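Local coordinates for sulfur oxidation protein soxB (Thermus thermophilus, PDB 2WDD), which probably hydrolyses the sulfur-sulfur bond of a cysteine S-thiosulfonate in the Sox sulfur oxidation pathway, using a pair of manganese ions, at residues A[182-187]-A[216-221]; A[259-264]-A[281-286]; A[400-405]-A[505-510]; A[420-425]-A[525-530]. All blocks are in the same frame, centred on the assembly; numbering follows the deposited sequence. Where two conformers were deposited one is given.

Interaction 1 of 4, residues A[182-187]-A[216-221]; sequences GEFLSY and GASYPY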
loop_
_atom_site.group_PDB
_atom_site.type_symbol
_atom_site.label_atom_id
_atom_site.label_comp_id
_atom_site.label_asym_id
_atom_site.label_seq_id
_atom_site.Cartn_x
_atom_site.Cartn_y
_atom_site.Cartn_z
ATOM N N GLY A 182 14.771 -10.031 12.771
ATOM C CA GLY A 182 13.685 -9.616 13.631
ATOM C C GLY A 182 12.825 -10.830 13.911
ATOM O O GLY A 182 13.148 -11.949 13.476
ATOM N N GLU A 183 11.734 -10.622 14.640
ATOM C CA GLU A 183 10.804 -11.692 14.959
ATOM C C GLU A 183 9.478 -11.493 14.230
ATOM O O GLU A 183 8.753 -10.536 14.493
ATOM C CB GLU A 183 10.560 -11.812 16.467
ATOM C CG GLU A 183 9.561 -12.911 16.768
ATOM C CD GLU A 183 9.328 -13.140 18.238
ATOM O OE1 GLU A 183 8.752 -14.191 18.566
ATOM O OE2 GLU A 183 9.694 -12.272 19.053
ATOM N N PHE A 184 9.164 -12.417 13.328
ATOM C CA PHE A 184 7.922 -12.366 12.561
ATOM C C PHE A 184 6.752 -12.770 13.454
ATOM O O PHE A 184 6.826 -13.778 14.158
ATOM C CB PHE A 184 8.015 -13.326 11.359
ATOM C CG PHE A 184 6.840 -13.242 10.420
ATOM C CD1 PHE A 184 6.861 -12.365 9.352
ATOM C CD2 PHE A 184 5.710 -14.018 10.619
ATOM C CE1 PHE A 184 5.779 -12.251 8.498
ATOM C CE2 PHE A 184 4.617 -13.914 9.771
ATOM C CZ PHE A 184 4.653 -13.026 8.706
ATOM N N LEU A 185 5.684 -11.978 13.436
ATOM C CA LEU A 185 4.502 -12.258 14.249
ATOM C C LEU A 185 3.258 -12.394 13.379
ATOM O O LEU A 185 3.111 -11.678 12.390
ATOM C CB LEU A 185 4.254 -11.110 15.240
ATOM C CG LEU A 185 5.360 -10.770 16.230
ATOM C CD1 LEU A 185 4.992 -9.522 17.029
ATOM C CD2 LEU A 185 5.615 -11.956 17.164
ATOM N N SER A 186 2.340 -13.263 13.793
ATOM C CA SER A 186 1.039 -13.403 13.145
ATOM C C SER A 186 0.176 -14.371 13.929
ATOM O O SER A 186 0.525 -15.545 14.063
ATOM C CB SER A 186 1.167 -13.860 11.688
ATOM O OG SER A 186 1.471 -12.766 10.825
ATOM N N TYR A 187 -0.939 -13.887 14.462
ATOM C CA TYR A 187 -1.842 -14.754 15.214
ATOM C C TYR A 187 -2.682 -15.587 14.246
ATOM O O TYR A 187 -3.197 -16.653 14.607
ATOM C CB TYR A 187 -2.785 -13.915 16.100
ATOM C CG TYR A 187 -4.022 -13.429 15.364
ATOM C CD1 TYR A 187 -5.194 -14.185 15.349
ATOM C CD2 TYR A 187 -3.982 -12.276 14.590
ATOM C CE1 TYR A 187 -6.310 -13.774 14.636
ATOM C CE2 TYR A 187 -5.085 -11.869 13.850
ATOM C CZ TYR A 187 -6.247 -12.612 13.881
ATOM O OH TYR A 187 -7.337 -12.210 13.144
ATOM N N GLY A 216 0.766 -9.518 16.329
ATOM C CA GLY A 216 0.776 -9.336 14.889
ATOM C C GLY A 216 -0.428 -9.922 14.171
ATOM O O GLY A 216 -0.958 -10.970 14.541
ATOM N N ALA A 217 -0.843 -9.247 13.107
ATOM C CA ALA A 217 -1.928 -9.739 12.258
ATOM C C ALA A 217 -1.553 -9.539 10.799
ATOM O O ALA A 217 -1.228 -8.428 10.386
ATOM C CB ALA A 217 -3.238 -9.038 12.561
ATOM N N SER A 218 -1.527 -10.633 10.042
ATOM C CA SER A 218 -1.258 -10.555 8.608
ATOM C C SER A 218 -2.574 -10.401 7.836
ATOM O O SER A 218 -3.660 -10.651 8.359
ATOM C CB SER A 218 -0.500 -11.794 8.135
ATOM O OG SER A 218 0.860 -11.703 8.512
ATOM N N TYR A 219 -2.478 -9.988 6.577
ATOM C CA TYR A 219 -3.671 -9.748 5.765
ATOM C C TYR A 219 -4.534 -11.001 5.688
ATOM O O TYR A 219 -4.050 -12.060 5.297
ATOM C CB TYR A 219 -3.247 -9.336 4.359
ATOM C CG TYR A 219 -4.379 -8.859 3.480
ATOM C CD1 TYR A 219 -5.232 -7.843 3.890
ATOM C CD2 TYR A 219 -4.548 -9.381 2.205
ATOM C CE1 TYR A 219 -6.260 -7.393 3.078
ATOM C CE2 TYR A 219 -5.571 -8.927 1.378
ATOM C CZ TYR A 219 -6.407 -7.931 1.810
ATOM O OH TYR A 219 -7.415 -7.476 0.974
ATOM N N PRO A 220 -5.828 -10.889 6.026
ATOM C CA PRO A 220 -6.688 -12.088 6.042
ATOM C C PRO A 220 -7.156 -12.595 4.684
ATOM O O PRO A 220 -7.692 -13.708 4.588
ATOM C CB PRO A 220 -7.901 -11.648 6.870
ATOM C CG PRO A 220 -7.897 -10.153 6.809
ATOM C CD PRO A 220 -6.460 -9.739 6.707
ATOM N N TYR A 221 -6.969 -11.792 3.641
ATOM C CA TYR A 221 -7.482 -12.155 2.328
ATOM C C TYR A 221 -6.435 -12.552 1.299
ATOM O O TYR A 221 -6.659 -12.449 0.090
ATOM C CB TYR A 221 -8.397 -11.046 1.809
ATOM C CG TYR A 221 -9.440 -10.641 2.824
ATOM C CD1 TYR A 221 -10.409 -11.543 3.251
ATOM C CD2 TYR A 221 -9.431 -9.375 3.393
ATOM C CE1 TYR A 221 -11.360 -11.180 4.195
ATOM C CE2 TYR A 221 -10.391 -8.998 4.324
ATOM C CZ TYR A 221 -11.350 -9.907 4.719
ATOM O OH TYR A 221 -12.291 -9.549 5.661
#
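Tyr187 and Gly216 form the backbone hydrogen bond of this contact, in which the stretch just after strand 183-184, at the edge of one sheet, meets the end of strand 210-217 in another and so ties the two sheets together. The N-H of Tyr187 reaches Gly216 O at 2.9 Å, with an angle of 157° at the hydrogen, and CA of Ser186 offers the same oxygen a C-H contact at 3.4 Å. Two donors of different strength thus converge on one carbonyl.

The polar side chains meet through a pair of serines. OG of Ser186, set beside its own backbone N (chi1 -81°), lies 2.6 Å from OG of Ser218 and also donates to Leu185 O at 2.5 Å. Ser218 OG has a second partner in Ser162.

Apolar packing is modest. CB of Leu185 rests 3.9 Å from Gly216 CA, close against a residue without a side chain, and Tyr187 CE2 meets Ala217 CB at 3.6 Å. Gly216 O and Ala217 CB both lie in the plane of the Tyr187 ring, at its edge.

Ser186 OG is thus used by Leu185 O and Ser218 OG, and Ser218 OG by Ser162 as well: polar groups meet one another in a buried seam between the sheets, close to the manganese site, where Tyr219 stacks on the metal ligand His286.

Interaction 2 of 4, residues A[259-264]-A[281-286]; sequences VLLSHN and LILSGH. With MN (manganese (II) ion), chain H.
His286 lays its CB over one face of the His263 ring, 3.3 Å from His263 CD2, and turns the edge of its own imidazole toward His263 NE2. The two rings meet rim to rim with their planes at 63°, because both grip one manganese ion: His263 NE2 at 2.2 Å and His286 ND1 at 2.3 Å. A water on the metal also donates to His286 O, while Asp132 and His163 complete the protein ligands. On its far nitrogen His263 ND1 is held by Gly130 O, a second-shell bond that fixes the ring's rotation.

Behind the metal runs a parallel ladder, the two strands of a beta-alpha-beta unit connected through helix 266-273. Leu260 N to Leu281 O (2.8 Å), Leu283 N to Leu260 O, Ser262 N to Leu283 O and Gly285 N to Ser262 O alternate along it. On one face Val259 CG1 packs against Leu283 CD1 at 3.9 Å; on the other, Ser262 and Ser284 both bond to Asp269. Ser262 OG also accepts from Asn264 N, an ST turn that begins at the last residue of the strand.

Neighbouring strands thus deliver two histidines from their C-terminal ends to a single ion, and the pairing of the strands places these two ligands side by side.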
loop_
_atom_site.group_PDB
_atom_site.type_symbol
_atom_site.label_atom_id
_atom_site.label_comp_id
_atom_site.label_asym_id
_atom_site.label_seq_id
_atom_site.Cartn_x
_atom_site.Cartn_y
_atom_site.Cartn_z
ATOM N N VAL A 259 -0.354 -3.662 21.778
ATOM C CA VAL A 259 -0.293 -2.988 20.485
ATOM C C VAL A 259 -0.499 -4.045 19.407
ATOM O O VAL A 259 0.191 -5.063 19.417
ATOM C CB VAL A 259 1.084 -2.316 20.279
ATOM C CG1 VAL A 259 1.158 -1.623 18.904
ATOM C CG2 VAL A 259 1.392 -1.343 21.416
ATOM N N LEU A 260 -1.422 -3.801 18.478
ATOM C CA LEU A 260 -1.627 -4.728 17.366
ATOM C C LEU A 260 -0.912 -4.159 16.137
ATOM O O LEU A 260 -1.262 -3.084 15.682
ATOM C CB LEU A 260 -3.119 -4.907 17.046
ATOM C CG LEU A 260 -3.415 -5.817 15.841
ATOM C CD1 LEU A 260 -3.054 -7.269 16.179
ATOM C CD2 LEU A 260 -4.868 -5.719 15.429
ATOM N N LEU A 261 0.111 -4.861 15.644
ATOM C CA LEU A 261 0.850 -4.485 14.431
ATOM C C LEU A 261 0.069 -5.208 13.339
ATOM O O LEU A 261 0.135 -6.432 13.224
ATOM C CB LEU A 261 2.279 -5.041 14.490
ATOM C CG LEU A 261 3.220 -4.775 13.313
ATOM C CD1 LEU A 261 3.369 -3.283 13.039
ATOM C CD2 LEU A 261 4.574 -5.398 13.615
ATOM N N SER A 262 -0.767 -4.455 12.634
ATOM C CA SER A 262 -1.745 -5.025 11.718
ATOM C C SER A 262 -1.541 -4.810 10.232
ATOM O O SER A 262 -1.114 -3.736 9.788
ATOM C CB SER A 262 -3.101 -4.397 12.058
ATOM O OG SER A 262 -4.156 -5.003 11.338
ATOM N N HIS A 263 -1.942 -5.818 9.462
ATOM C CA HIS A 263 -2.003 -5.688 8.014
ATOM C C HIS A 263 -3.415 -6.076 7.568
ATOM O O HIS A 263 -3.596 -6.630 6.490
ATOM C CB HIS A 263 -0.941 -6.486 7.255
ATOM C CG HIS A 263 -0.625 -5.898 5.915
ATOM N ND1 HIS A 263 0.480 -5.100 5.693
ATOM C CD2 HIS A 263 -1.327 -5.904 4.755
ATOM C CE1 HIS A 263 0.450 -4.657 4.447
ATOM N NE2 HIS A 263 -0.631 -5.132 3.857
ATOM N N ASN A 264 -4.412 -5.745 8.388
ATOM C CA ASN A 264 -5.806 -6.036 8.049
ATOM C C ASN A 264 -6.394 -5.012 7.085
ATOM O O ASN A 264 -7.363 -5.316 6.389
ATOM C CB ASN A 264 -6.712 -5.974 9.297
ATOM C CG ASN A 264 -6.570 -7.173 10.216
ATOM O OD1 ASN A 264 -6.474 -8.310 9.774
ATOM N ND2 ASN A 264 -6.677 -6.918 11.522
ATOM N N LEU A 281 -3.601 0.058 21.155
ATOM C CA LEU A 281 -3.131 0.794 20.002
ATOM C C LEU A 281 -3.055 -0.174 18.834
ATOM O O LEU A 281 -2.668 -1.329 19.015
ATOM C CB LEU A 281 -1.724 1.323 20.281
ATOM C CG LEU A 281 -0.940 1.951 19.121
ATOM C CD1 LEU A 281 -1.631 3.231 18.662
ATOM C CD2 LEU A 281 0.518 2.235 19.524
ATOM N N ILE A 282 -3.414 0.304 17.647
ATOM C CA ILE A 282 -3.296 -0.488 16.417
ATOM C C ILE A 282 -2.428 0.330 15.472
ATOM O O ILE A 282 -2.711 1.515 15.254
ATOM C CB ILE A 282 -4.656 -0.794 15.729
ATOM C CG1 ILE A 282 -5.540 -1.660 16.629
ATOM C CG2 ILE A 282 -4.415 -1.551 14.400
ATOM C CD1 ILE A 282 -6.972 -1.805 16.149
ATOM N N LEU A 283 -1.394 -0.307 14.922
ATOM C CA LEU A 283 -0.504 0.272 13.915
ATOM C C LEU A 283 -1.064 -0.374 12.636
ATOM O O LEU A 283 -0.895 -1.578 12.403
ATOM C CB LEU A 283 0.953 -0.134 14.182
ATOM C CG LEU A 283 1.475 0.410 15.527
ATOM C CD1 LEU A 283 2.894 -0.060 15.822
ATOM C CD2 LEU A 283 1.367 1.955 15.586
ATOM N N SER A 284 -1.796 0.431 11.867
ATOM C CA SER A 284 -2.535 -0.038 10.695
ATOM C C SER A 284 -1.836 0.104 9.355
ATOM O O SER A 284 -1.682 1.215 8.839
ATOM C CB SER A 284 -3.891 0.687 10.593
ATOM O OG SER A 284 -4.750 0.412 11.686
ATOM N N GLY A 285 -1.477 -1.030 8.764
ATOM C CA GLY A 285 -0.875 -1.054 7.443
ATOM C C GLY A 285 -1.936 -1.397 6.410
ATOM O O GLY A 285 -3.128 -1.307 6.676
ATOM N N HIS A 286 -1.481 -1.808 5.228
ATOM C CA HIS A 286 -2.346 -2.253 4.136
ATOM C C HIS A 286 -3.076 -1.197 3.317
ATOM O O HIS A 286 -3.091 -1.244 2.082
ATOM C CB HIS A 286 -3.328 -3.342 4.566
ATOM C CG HIS A 286 -4.091 -3.918 3.410
ATOM N ND1 HIS A 286 -3.467 -4.595 2.384
ATOM C CD2 HIS A 286 -5.395 -3.818 3.061
ATOM C CE1 HIS A 286 -4.360 -4.913 1.463
ATOM N NE2 HIS A 286 -5.540 -4.460 1.851
HETATM MN MN MN H . -1.268 -4.995 1.795
HETATM O O HOH W 1 -1.325 -3.074 0.915
#

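Interaction 3 of 4, residues A[400-405]-A[505-510]; sequences FSPAVR and AAYGGR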
loop_
_atom_site.group_PDB
_atom_site.type_symbol
_atom_site.label_atom_id
_atom_site.label_comp_id
_atom_site.label_asym_id
_atom_site.label_seq_id
_atom_site.Cartn_x
_atom_site.Cartn_y
_atom_site.Cartn_z
ATOM N N PHE A 400 -8.057 -3.775 -18.513
ATOM C CA PHE A 400 -8.325 -3.720 -17.075
ATOM C C PHE A 400 -7.009 -3.666 -16.314
ATOM O O PHE A 400 -6.230 -4.619 -16.346
ATOM C CB PHE A 400 -9.099 -4.971 -16.618
ATOM C CG PHE A 400 -10.501 -5.045 -17.137
ATOM C CD1 PHE A 400 -11.574 -4.727 -16.317
ATOM C CD2 PHE A 400 -10.760 -5.481 -18.430
ATOM C CE1 PHE A 400 -12.878 -4.825 -16.771
ATOM C CE2 PHE A 400 -12.068 -5.573 -18.896
ATOM C CZ PHE A 400 -13.127 -5.226 -18.071
ATOM N N SER A 401 -6.775 -2.553 -15.618
ATOM C CA SER A 401 -5.557 -2.375 -14.829
ATOM C C SER A 401 -5.893 -2.551 -13.362
ATOM O O SER A 401 -6.927 -2.069 -12.890
ATOM C CB SER A 401 -4.976 -0.972 -15.054
ATOM O OG SER A 401 -4.370 -0.862 -16.332
ATOM N N PRO A 402 -5.016 -3.239 -12.619
ATOM C CA PRO A 402 -5.244 -3.519 -11.197
ATOM C C PRO A 402 -5.067 -2.269 -10.346
ATOM O O PRO A 402 -4.038 -1.579 -10.417
ATOM C CB PRO A 402 -4.158 -4.550 -10.872
ATOM C CG PRO A 402 -3.021 -4.194 -11.810
ATOM C CD PRO A 402 -3.691 -3.695 -13.082
ATOM N N ALA A 403 -6.058 -2.015 -9.499
ATOM C CA ALA A 403 -6.050 -0.842 -8.648
ATOM C C ALA A 403 -5.304 -1.061 -7.340
ATOM O O ALA A 403 -5.842 -0.801 -6.264
ATOM C CB ALA A 403 -7.475 -0.383 -8.379
ATOM N N VAL A 404 -4.060 -1.514 -7.439
ATOM C CA VAL A 404 -3.231 -1.696 -6.253
ATOM C C VAL A 404 -2.867 -0.325 -5.692
ATOM O O VAL A 404 -2.881 0.684 -6.410
ATOM C CB VAL A 404 -1.973 -2.530 -6.539
ATOM C CG1 VAL A 404 -2.339 -3.966 -6.892
ATOM C CG2 VAL A 404 -1.084 -1.875 -7.616
ATOM N N ARG A 405 -2.541 -0.294 -4.403
ATOM C CA ARG A 405 -2.172 0.983 -3.795
ATOM C C ARG A 405 -0.674 1.237 -3.765
ATOM O O ARG A 405 -0.235 2.301 -3.340
ATOM C CB ARG A 405 -2.829 1.190 -2.425
ATOM C CG ARG A 405 -4.310 1.560 -2.549
ATOM C CD ARG A 405 -5.001 1.822 -1.216
ATOM N NE ARG A 405 -6.410 2.123 -1.447
ATOM C CZ ARG A 405 -7.239 2.590 -0.523
ATOM N NH1 ARG A 405 -8.502 2.839 -0.843
ATOM N NH2 ARG A 405 -6.811 2.783 0.719
ATOM N N ALA A 505 -8.006 -7.033 -22.057
ATOM C CA ALA A 505 -6.651 -7.328 -21.614
ATOM C C ALA A 505 -6.636 -7.046 -20.123
ATOM O O ALA A 505 -7.354 -6.175 -19.656
ATOM C CB ALA A 505 -5.627 -6.453 -22.337
ATOM N N ALA A 506 -5.880 -7.829 -19.365
ATOM C CA ALA A 506 -5.813 -7.616 -17.918
ATOM C C ALA A 506 -4.509 -8.164 -17.395
ATOM O O ALA A 506 -3.963 -9.109 -17.955
ATOM C CB ALA A 506 -6.978 -8.319 -17.222
ATOM N N TYR A 507 -4.027 -7.596 -16.296
ATOM C CA TYR A 507 -2.836 -8.113 -15.641
ATOM C C TYR A 507 -2.978 -7.834 -14.143
ATOM O O TYR A 507 -3.756 -6.960 -13.737
ATOM C CB TYR A 507 -1.554 -7.456 -16.190
ATOM C CG TYR A 507 -1.356 -6.024 -15.750
ATOM C CD1 TYR A 507 -0.538 -5.730 -14.664
ATOM C CD2 TYR A 507 -1.920 -4.963 -16.456
ATOM C CE1 TYR A 507 -0.322 -4.436 -14.257
ATOM C CE2 TYR A 507 -1.730 -3.643 -16.032
ATOM C CZ TYR A 507 -0.911 -3.400 -14.930
ATOM O OH TYR A 507 -0.661 -2.120 -14.483
ATOM N N GLY A 508 -2.259 -8.603 -13.335
ATOM C CA GLY A 508 -2.242 -8.422 -11.884
ATOM C C GLY A 508 -3.461 -8.903 -11.116
ATOM O O GLY A 508 -3.653 -8.504 -9.954
ATOM N N GLY A 509 -4.266 -9.780 -11.714
ATOM C CA GLY A 509 -5.458 -10.279 -11.060
ATOM C C GLY A 509 -5.924 -11.616 -11.599
ATOM O O GLY A 509 -5.112 -12.433 -12.041
ATOM N N ARG A 510 -7.233 -11.832 -11.561
ATOM C CA ARG A 510 -7.838 -13.094 -11.979
ATOM C C ARG A 510 -8.923 -12.949 -13.032
ATOM O O ARG A 510 -9.649 -13.902 -13.308
ATOM C CB ARG A 510 -8.500 -13.757 -10.768
ATOM C CG ARG A 510 -7.531 -14.270 -9.758
ATOM C CD ARG A 510 -8.271 -14.760 -8.533
ATOM N NE ARG A 510 -7.331 -15.273 -7.565
ATOM C CZ ARG A 510 -7.673 -15.985 -6.502
ATOM N NH1 ARG A 510 -8.948 -16.276 -6.275
ATOM N NH2 ARG A 510 -6.728 -16.419 -5.685
HETATM O O HOH W 2 -2.051 -0.132 -15.308
#
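Phe400 and Ala506 form a parallel beta bridge at the ends of strands 398-401 and 501-507, within the family's 5'-nucleotidase C-terminal domain. It illustrates how a sheet can hand over from backbone pairing to side-chain packing as its strands part. The bond from Phe400 N to Ala505 O is short and nearly straight, at 2.7 Å and 174°. Ala506 CA makes a C-H contact with Phe400 O, and Phe400 CB and Ala506 CB lie 4.0 Å apart on the same face. The Phe400 ring turns its edge to Ala505 O.

One step on, the ladder opens: Phe400 O is 3.7 Å from Tyr507 N, too far to repeat the bond. The tightest side-chain packing follows here. Pro402 sets its ring across the Tyr507 ring at about a right angle, with Pro402 CD 3.4 Å from Tyr507 CZ and 3.6 Å from the ring centroid, a CH-pi contact over the face. Tyr507 CG sits between its backbone N and carbonyl carbon (chi1 73°); the end of the side chain comes near Pro402. Helix 380-392 packs against Tyr507 and Ser401 through Val385.

The partly exposed margin at Pro402 and Gly508 is looser, with Pro402 CB no nearer than 4.1 Å to Gly508 O. The Ser401 hydroxyl and the Tyr507 phenol are joined through one water, 2.6 Å from Ser401 OG and 2.6 Å from Tyr507 OH, in the plane of the tyrosine ring at its edge.

Interaction 4 of 4, residues A[420-425]-A[525-530]; sequences HLYAYT and PIYEVL. With TBU (tertiary-butyl alcohol), chain D.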
loop_
_atom_site.group_PDB
_atom_site.type_symbol
_atom_site.label_atom_id
_atom_site.label_comp_id
_atom_site.label_asym_id
_atom_site.label_seq_id
_atom_site.Cartn_x
_atom_site.Cartn_y
_atom_site.Cartn_z
ATOM N N HIS A 420 11.136 2.227 -12.216
ATOM C CA HIS A 420 9.759 2.703 -12.078
ATOM C C HIS A 420 8.785 1.633 -12.568
ATOM O O HIS A 420 7.744 1.403 -11.957
ATOM C CB HIS A 420 9.515 3.983 -12.883
ATOM C CG HIS A 420 10.299 5.168 -12.410
ATOM N ND1 HIS A 420 11.011 5.967 -13.279
ATOM C CD2 HIS A 420 10.423 5.739 -11.187
ATOM C CE1 HIS A 420 11.556 6.967 -12.611
ATOM N NE2 HIS A 420 11.226 6.846 -11.337
ATOM N N LEU A 421 9.088 1.009 -13.705
ATOM C CA LEU A 421 8.181 -0.010 -14.221
ATOM C C LEU A 421 7.989 -1.107 -13.172
ATOM O O LEU A 421 6.880 -1.607 -12.990
ATOM C CB LEU A 421 8.701 -0.617 -15.525
ATOM C CG LEU A 421 8.807 0.309 -16.736
ATOM C CD1 LEU A 421 9.119 -0.523 -17.993
ATOM C CD2 LEU A 421 7.534 1.119 -16.904
ATOM N N TYR A 422 9.064 -1.495 -12.491
ATOM C CA TYR A 422 8.960 -2.523 -11.456
ATOM C C TYR A 422 8.208 -1.992 -10.231
ATOM O O TYR A 422 7.453 -2.728 -9.600
ATOM C CB TYR A 422 10.335 -3.037 -11.042
ATOM C CG TYR A 422 11.106 -3.765 -12.132
ATOM C CD1 TYR A 422 10.493 -4.715 -12.937
ATOM C CD2 TYR A 422 12.461 -3.506 -12.331
ATOM C CE1 TYR A 422 11.205 -5.369 -13.942
ATOM C CE2 TYR A 422 13.181 -4.162 -13.326
ATOM C CZ TYR A 422 12.546 -5.090 -14.117
ATOM O OH TYR A 422 13.262 -5.741 -15.097
ATOM N N ALA A 423 8.366 -0.707 -9.926
ATOM C CA ALA A 423 7.609 -0.108 -8.818
ATOM C C ALA A 423 6.099 -0.116 -9.102
ATOM O O ALA A 423 5.287 -0.211 -8.186
ATOM C CB ALA A 423 8.068 1.317 -8.561
ATOM N N TYR A 424 5.732 0.020 -10.373
ATOM C CA TYR A 424 4.333 0.049 -10.766
ATOM C C TYR A 424 3.749 -1.321 -11.086
ATOM O O TYR A 424 2.537 -1.528 -10.956
ATOM C CB TYR A 424 4.187 0.875 -12.044
ATOM C CG TYR A 424 4.201 2.374 -11.877
ATOM C CD1 TYR A 424 3.224 3.023 -11.122
ATOM C CD2 TYR A 424 5.075 3.155 -12.640
ATOM C CE1 TYR A 424 3.169 4.425 -11.072
ATOM C CE2 TYR A 424 5.030 4.550 -12.605
ATOM C CZ TYR A 424 4.087 5.181 -11.808
ATOM O OH TYR A 424 4.043 6.564 -11.786
ATOM N N THR A 425 4.573 -2.210 -11.645
ATOM C CA THR A 425 4.057 -3.475 -12.161
ATOM C C THR A 425 4.853 -4.702 -11.750
ATOM O O THR A 425 4.731 -5.766 -12.382
ATOM C CB THR A 425 3.949 -3.439 -13.713
ATOM O OG1 THR A 425 5.260 -3.353 -14.291
ATOM C CG2 THR A 425 3.096 -2.265 -14.199
ATOM N N PRO A 525 5.051 -10.740 -19.529
ATOM C CA PRO A 525 4.986 -9.709 -18.478
ATOM C C PRO A 525 4.545 -8.339 -18.956
ATOM O O PRO A 525 5.027 -7.834 -19.961
ATOM C CB PRO A 525 6.419 -9.637 -17.963
ATOM C CG PRO A 525 7.024 -10.968 -18.336
ATOM C CD PRO A 525 6.397 -11.330 -19.638
ATOM N N ILE A 526 3.661 -7.712 -18.194
ATOM C CA ILE A 526 3.189 -6.391 -18.562
ATOM C C ILE A 526 4.344 -5.409 -18.747
ATOM O O ILE A 526 4.284 -4.553 -19.630
ATOM C CB ILE A 526 2.176 -5.863 -17.544
ATOM C CG1 ILE A 526 1.598 -4.522 -18.011
ATOM C CG2 ILE A 526 2.828 -5.772 -16.164
ATOM C CD1 ILE A 526 0.879 -4.580 -19.350
ATOM N N TYR A 527 5.354 -5.472 -17.879
ATOM C CA TYR A 527 6.476 -4.535 -17.979
ATOM C C TYR A 527 7.264 -4.642 -19.281
ATOM O O TYR A 527 7.836 -3.652 -19.737
ATOM C CB TYR A 527 7.376 -4.523 -16.740
ATOM C CG TYR A 527 7.716 -5.882 -16.190
ATOM C CD1 TYR A 527 8.631 -6.716 -16.834
ATOM C CD2 TYR A 527 7.213 -6.299 -14.962
ATOM C CE1 TYR A 527 8.974 -7.951 -16.297
ATOM C CE2 TYR A 527 7.561 -7.519 -14.421
ATOM C CZ TYR A 527 8.451 -8.338 -15.082
ATOM O OH TYR A 527 8.758 -9.570 -14.536
ATOM N N GLU A 528 7.266 -5.831 -19.890
ATOM C CA GLU A 528 7.938 -5.996 -21.178
ATOM C C GLU A 528 7.155 -5.211 -22.225
ATOM O O GLU A 528 7.743 -4.571 -23.107
ATOM C CB GLU A 528 8.032 -7.469 -21.578
ATOM C CG GLU A 528 9.031 -8.249 -20.734
ATOM C CD GLU A 528 9.163 -9.711 -21.145
ATOM O OE1 GLU A 528 8.538 -10.123 -22.151
ATOM O OE2 GLU A 528 9.902 -10.450 -20.458
ATOM N N VAL A 529 5.827 -5.250 -22.131
ATOM C CA VAL A 529 4.988 -4.530 -23.074
ATOM C C VAL A 529 5.216 -3.033 -22.890
ATOM O O VAL A 529 5.375 -2.284 -23.855
ATOM C CB VAL A 529 3.495 -4.910 -22.869
ATOM C CG1 VAL A 529 2.589 -4.096 -23.776
ATOM C CG2 VAL A 529 3.282 -6.409 -23.091
ATOM N N LEU A 530 5.248 -2.597 -21.631
ATOM C CA LEU A 530 5.462 -1.190 -21.348
ATOM C C LEU A 530 6.797 -0.684 -21.853
ATOM O O LEU A 530 6.868 0.390 -22.447
ATOM C CB LEU A 530 5.351 -0.923 -19.852
ATOM C CG LEU A 530 3.937 -1.143 -19.323
ATOM C CD1 LEU A 530 3.937 -1.019 -17.820
ATOM C CD2 LEU A 530 2.965 -0.137 -19.954
HETATM O O TBU D . 12.525 -8.985 -13.460
HETATM C C TBU D . 13.309 -10.176 -13.515
HETATM C C1 TBU D . 14.314 -10.097 -14.647
HETATM C C2 TBU D . 14.051 -10.333 -12.188
HETATM C C3 TBU D . 12.394 -11.376 -13.768
#
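The short helical segments around Leu421 and Tyr527 run closer to antiparallel than parallel, at 138°, with axes 10.1 Å apart and these two residues nearest in backbone. At that spacing side chains do the joining, and no hydrogen bond crosses the contact.

Tyr527 carries much of the contact. Its ring stands between Tyr422 and Pro525 and receives the edge of Tyr422 in a T-shaped stack. CE1 of Tyr422 stands over the centre of the Tyr527 face, the centroids are 5.2 Å apart and the planes meet at 80°. Pro525 CB backs the opposite face toward its rim. The phenol oxygens of both tyrosines lie near a bound tertiary-butyl alcohol, 3.7 Å from Tyr422 OH to the alcohol oxygen, so the stack forms part of the wall of that pocket. Tyr422 OH is held in turn by His359.

Thr425 fits beside this stack. Its OG1 bonds back to Leu421 O at 2.7 Å, approaching from above the carbonyl plane and sharing that oxygen with Thr425 N, while it touches Tyr527 CB at 3.4 Å. Its carbon atoms also face the other helix: Thr425 CB meets Ile526 CG2 at 3.6 Å, and Thr425 CG2 meets Leu530 CD1 tip to tip. Leu421 adds CD2 against Leu530 CB.

Around the pair, helix 380-392 lies against Leu421, Ile526 and Leu530, and strand 501-507 touches Thr425 and Ile526, so this helix-helix seam rests on both a third helix and the sheet.

In the fold
All four contacts are largely buried, but they fall into two halves of the fold. Interactions 1 and 2 reach a common sheet, where strands 210-217 and 257-262 are neighbours and Ala217 bonds with the backbone of Leu261 and His263; interaction 1 joins that sheet to the edge of a second, and interaction 2 alone supplies metal ligands. Interactions 3 and 4, on the other side of the chain's centre from interaction 2, touch through Tyr507. Their chemistry differs with place: a serine pair in interaction 1, a strand ladder ending in a metal in interaction 2, a fraying bridge with water in interaction 3, and apolar and aromatic helix packing in interaction 4. Interactions 2 and 3 approach to about 5 Å between nearest atoms without touching.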